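Local coordinates for protein aspartate carbamoyltransferase (Leishmania major, PDB 7K46) that probably catalyses the transfer of a carbamoyl group from carbamoyl phosphate to L-aspartate, an early step of de novo pyrimidine biosynthesis, at residues S9-F21 against H129-P142. Sequence-based numbering, arbitrary orientation. Where two conformers were deposited one is given.
Sequences SLKGQSVASAAQF and HPIMNAGNGAGEHP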
# COMPACT_ATOMS: atom_id res chain seq x y z
N SER A 9 25.04 -3.91 18.40
CA SER A 9 24.35 -3.30 19.53
C SER A 9 22.88 -2.99 19.22
O SER A 9 22.09 -2.81 20.16
CB SER A 9 25.05 -2.01 19.96
OG SER A 9 25.06 -1.08 18.89
N LEU A 10 22.51 -2.93 17.95
CA LEU A 10 21.11 -2.68 17.59
C LEU A 10 20.25 -3.93 17.53
O LEU A 10 19.04 -3.81 17.35
CB LEU A 10 21.01 -1.95 16.24
CG LEU A 10 21.28 -0.44 16.24
CD1 LEU A 10 22.76 -0.14 16.41
CD2 LEU A 10 20.75 0.22 14.99
N LYS A 11 20.83 -5.12 17.66
CA LYS A 11 20.07 -6.34 17.40
C LYS A 11 18.85 -6.43 18.32
O LYS A 11 18.99 -6.41 19.55
CB LYS A 11 20.96 -7.57 17.57
CG LYS A 11 20.23 -8.89 17.30
CD LYS A 11 21.09 -10.10 17.64
CE LYS A 11 20.35 -11.40 17.32
NZ LYS A 11 21.15 -12.62 17.63
N GLY A 12 17.67 -6.53 17.72
CA GLY A 12 16.43 -6.69 18.45
C GLY A 12 16.02 -5.50 19.30
O GLY A 12 15.16 -5.65 20.17
N GLN A 13 16.59 -4.32 19.06
CA GLN A 13 16.36 -3.14 19.88
C GLN A 13 15.47 -2.13 19.17
O GLN A 13 15.66 -1.83 17.98
CB GLN A 13 17.68 -2.46 20.23
CG GLN A 13 18.52 -3.27 21.20
CD GLN A 13 17.75 -3.59 22.47
OE1 GLN A 13 17.32 -2.69 23.18
NE2 GLN A 13 17.58 -4.87 22.75
N SER A 14 14.49 -1.60 19.91
CA SER A 14 13.76 -0.43 19.43
C SER A 14 14.71 0.76 19.32
O SER A 14 15.68 0.88 20.08
CB SER A 14 12.61 -0.08 20.39
OG SER A 14 11.58 -1.06 20.36
N VAL A 15 14.44 1.63 18.36
CA VAL A 15 15.25 2.82 18.12
C VAL A 15 14.36 4.02 18.42
O VAL A 15 13.54 4.44 17.59
CB VAL A 15 15.80 2.86 16.69
CG1 VAL A 15 16.55 4.17 16.44
CG2 VAL A 15 16.74 1.66 16.47
N ALA A 16 14.49 4.54 19.64
CA ALA A 16 13.63 5.61 20.13
C ALA A 16 14.27 6.98 20.04
O ALA A 16 13.56 7.97 19.80
CB ALA A 16 13.22 5.35 21.59
N SER A 17 15.58 7.06 20.23
CA SER A 17 16.29 8.33 20.27
C SER A 17 17.71 8.12 19.77
O SER A 17 18.32 7.09 20.06
CB SER A 17 16.32 8.92 21.69
OG SER A 17 17.25 9.99 21.78
N ALA A 18 18.23 9.10 19.04
CA ALA A 18 19.62 9.00 18.61
C ALA A 18 20.58 9.06 19.80
O ALA A 18 21.72 8.60 19.69
CB ALA A 18 19.93 10.12 17.61
N ALA A 19 20.13 9.58 20.93
CA ALA A 19 20.98 9.58 22.12
C ALA A 19 21.26 8.17 22.64
O ALA A 19 22.15 8.01 23.49
CB ALA A 19 20.33 10.44 23.22
N GLN A 20 20.56 7.15 22.17
CA GLN A 20 20.86 5.82 22.67
C GLN A 20 22.11 5.21 22.03
O GLN A 20 22.55 4.14 22.47
CB GLN A 20 19.63 4.90 22.52
CG GLN A 20 19.30 4.44 21.13
CD GLN A 20 17.98 3.67 21.09
OE1 GLN A 20 16.90 4.23 21.32
NE2 GLN A 20 18.07 2.38 20.80
N PHE A 21 22.72 5.88 21.06
CA PHE A 21 23.90 5.35 20.37
C PHE A 21 25.19 5.99 20.87
O PHE A 21 25.23 7.18 21.17
CB PHE A 21 23.76 5.58 18.87
CG PHE A 21 22.57 4.89 18.27
CD1 PHE A 21 22.45 3.51 18.33
CD2 PHE A 21 21.55 5.62 17.69
CE1 PHE A 21 21.34 2.85 17.79
CE2 PHE A 21 20.44 4.98 17.13
CZ PHE A 21 20.33 3.60 17.19
N HIS A 129 7.97 -6.53 19.47
CA HIS A 129 8.96 -6.40 18.41
C HIS A 129 9.53 -4.99 18.44
O HIS A 129 8.93 -4.09 19.04
CB HIS A 129 8.33 -6.70 17.03
CG HIS A 129 7.84 -8.11 16.89
ND1 HIS A 129 6.53 -8.46 17.11
CD2 HIS A 129 8.50 -9.26 16.62
CE1 HIS A 129 6.39 -9.77 16.95
NE2 HIS A 129 7.58 -10.27 16.64
N PRO A 130 10.70 -4.77 17.84
CA PRO A 130 11.30 -3.44 17.86
C PRO A 130 10.42 -2.40 17.19
O PRO A 130 9.78 -2.66 16.16
CB PRO A 130 12.62 -3.63 17.10
CG PRO A 130 12.96 -5.09 17.35
CD PRO A 130 11.62 -5.78 17.28
N ILE A 131 10.39 -1.21 17.78
CA ILE A 131 9.71 -0.04 17.22
C ILE A 131 10.77 0.96 16.77
O ILE A 131 11.66 1.31 17.55
CB ILE A 131 8.77 0.62 18.24
CG1 ILE A 131 7.65 -0.34 18.66
CG2 ILE A 131 8.17 1.92 17.66
CD1 ILE A 131 6.83 0.20 19.82
N MET A 132 10.66 1.41 15.53
CA MET A 132 11.48 2.51 15.02
C MET A 132 10.68 3.80 15.18
O MET A 132 9.60 3.95 14.59
CB MET A 132 11.83 2.29 13.54
CG MET A 132 12.45 0.95 13.18
SD MET A 132 14.09 0.67 13.87
CE MET A 132 13.68 -0.36 15.28
N ASN A 133 11.20 4.73 15.96
CA ASN A 133 10.54 6.02 16.12
C ASN A 133 10.80 6.86 14.86
O ASN A 133 11.94 7.24 14.58
CB ASN A 133 11.03 6.71 17.39
CG ASN A 133 10.56 8.14 17.49
OD1 ASN A 133 9.59 8.54 16.84
ND2 ASN A 133 11.25 8.93 18.31
N ALA A 134 9.75 7.17 14.11
CA ALA A 134 9.85 7.93 12.87
C ALA A 134 9.70 9.44 13.07
O ALA A 134 9.58 10.17 12.08
CB ALA A 134 8.82 7.42 11.86
N GLY A 135 9.69 9.91 14.31
CA GLY A 135 9.63 11.35 14.57
C GLY A 135 8.47 11.71 15.47
O GLY A 135 7.38 11.16 15.31
N ASN A 136 8.67 12.61 16.44
CA ASN A 136 7.55 13.09 17.25
C ASN A 136 7.76 14.56 17.58
O ASN A 136 8.78 15.18 17.22
CB ASN A 136 7.34 12.21 18.50
CG ASN A 136 8.54 12.21 19.45
OD1 ASN A 136 9.28 13.19 19.57
ND2 ASN A 136 8.70 11.09 20.16
N GLY A 137 6.77 15.14 18.27
CA GLY A 137 6.77 16.55 18.60
C GLY A 137 7.73 16.94 19.70
O GLY A 137 7.93 18.14 19.92
N ALA A 138 8.31 15.97 20.40
CA ALA A 138 9.39 16.24 21.35
C ALA A 138 10.74 16.40 20.66
O ALA A 138 11.74 16.65 21.34
CB ALA A 138 9.46 15.13 22.40
N GLY A 139 10.80 16.26 19.34
CA GLY A 139 12.04 16.43 18.62
C GLY A 139 12.88 15.18 18.50
O GLY A 139 14.03 15.27 18.04
N GLU A 140 12.37 14.02 18.91
CA GLU A 140 13.10 12.77 18.76
C GLU A 140 12.77 12.18 17.39
O GLU A 140 11.66 11.68 17.15
CB GLU A 140 12.78 11.81 19.90
CG GLU A 140 13.23 12.34 21.27
CD GLU A 140 14.75 12.44 21.43
OE1 GLU A 140 15.49 11.86 20.61
OE2 GLU A 140 15.19 13.10 22.40
N HIS A 141 13.74 12.26 16.48
CA HIS A 141 13.60 11.79 15.11
C HIS A 141 14.91 11.10 14.78
O HIS A 141 15.75 11.64 14.05
CB HIS A 141 13.30 12.98 14.18
CG HIS A 141 12.80 12.61 12.81
ND1 HIS A 141 12.94 11.36 12.26
CD2 HIS A 141 12.18 13.37 11.86
CE1 HIS A 141 12.42 11.35 11.04
NE2 HIS A 141 11.96 12.56 10.78
N PRO A 142 15.15 9.92 15.37
CA PRO A 142 16.51 9.37 15.36
C PRO A 142 17.07 9.12 13.97
O PRO A 142 18.27 9.34 13.77
CB PRO A 142 16.37 8.06 16.16
CG PRO A 142 14.88 7.77 16.20
CD PRO A 142 14.26 9.14 16.25
O HOH W 1 9.56 -2.71 21.48
O HOH W 2 16.46 11.07 18.36
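V15 lies alongside the edge strand 131-133 and bonds to it through both its backbone N-H and its C=O: V15 N donates to I131 O, and V15 O accepts from N133 N at 2.9 Å. Only this single bridge, V15 to M132, joins the backbones, running parallel; side chains continue the pairing beyond it. Upstream, the hydroxyl of S14 stands in for a carbonyl, its OG accepting from I131 N at 2.8 Å in an almost straight bond (173°), while a water links the same OG to H129 O. Downstream, N133 sends its CG anti to the backbone N (chi1 170°), which carries ND2 to A16 O at 2.9 Å, with that oxygen lying in the amide plane. The other end of this amide, OD1, accepts from G135 N in an Asx turn, the donor reaching it from above the carbonyl plane, so both ends of the amide are engaged.

The two methyls of V15 part company: CG2 packs on the sulfur of M132, 3.8 Å from SD, whose bent chain curls back towards the loop, whereas CG1 runs alongside the ring of P142 in the opposite direction, 3.9 Å from CB. P142 also lies against the start of the 3-10 turn, its CB 3.6 Å from A18 N. Beside it, S17 has two conformers; in the one described, OG donates to E140 OE1 from above the carboxylate plane and accepts from A19 N in an ST turn, a less certain pairing than the others. A second water bridges E140 OE1 and A18 N.

Helix 309-326 packs against M132 through I321, and L110 and L112 bind the strand's opposite edge. The loop before helix 23-41 thus adds a one-bridge extension to the parallel alpha/beta sheet of the carbamoyl-phosphate-binding domain, a fold shared by aspartate and ornithine carbamoyltransferases.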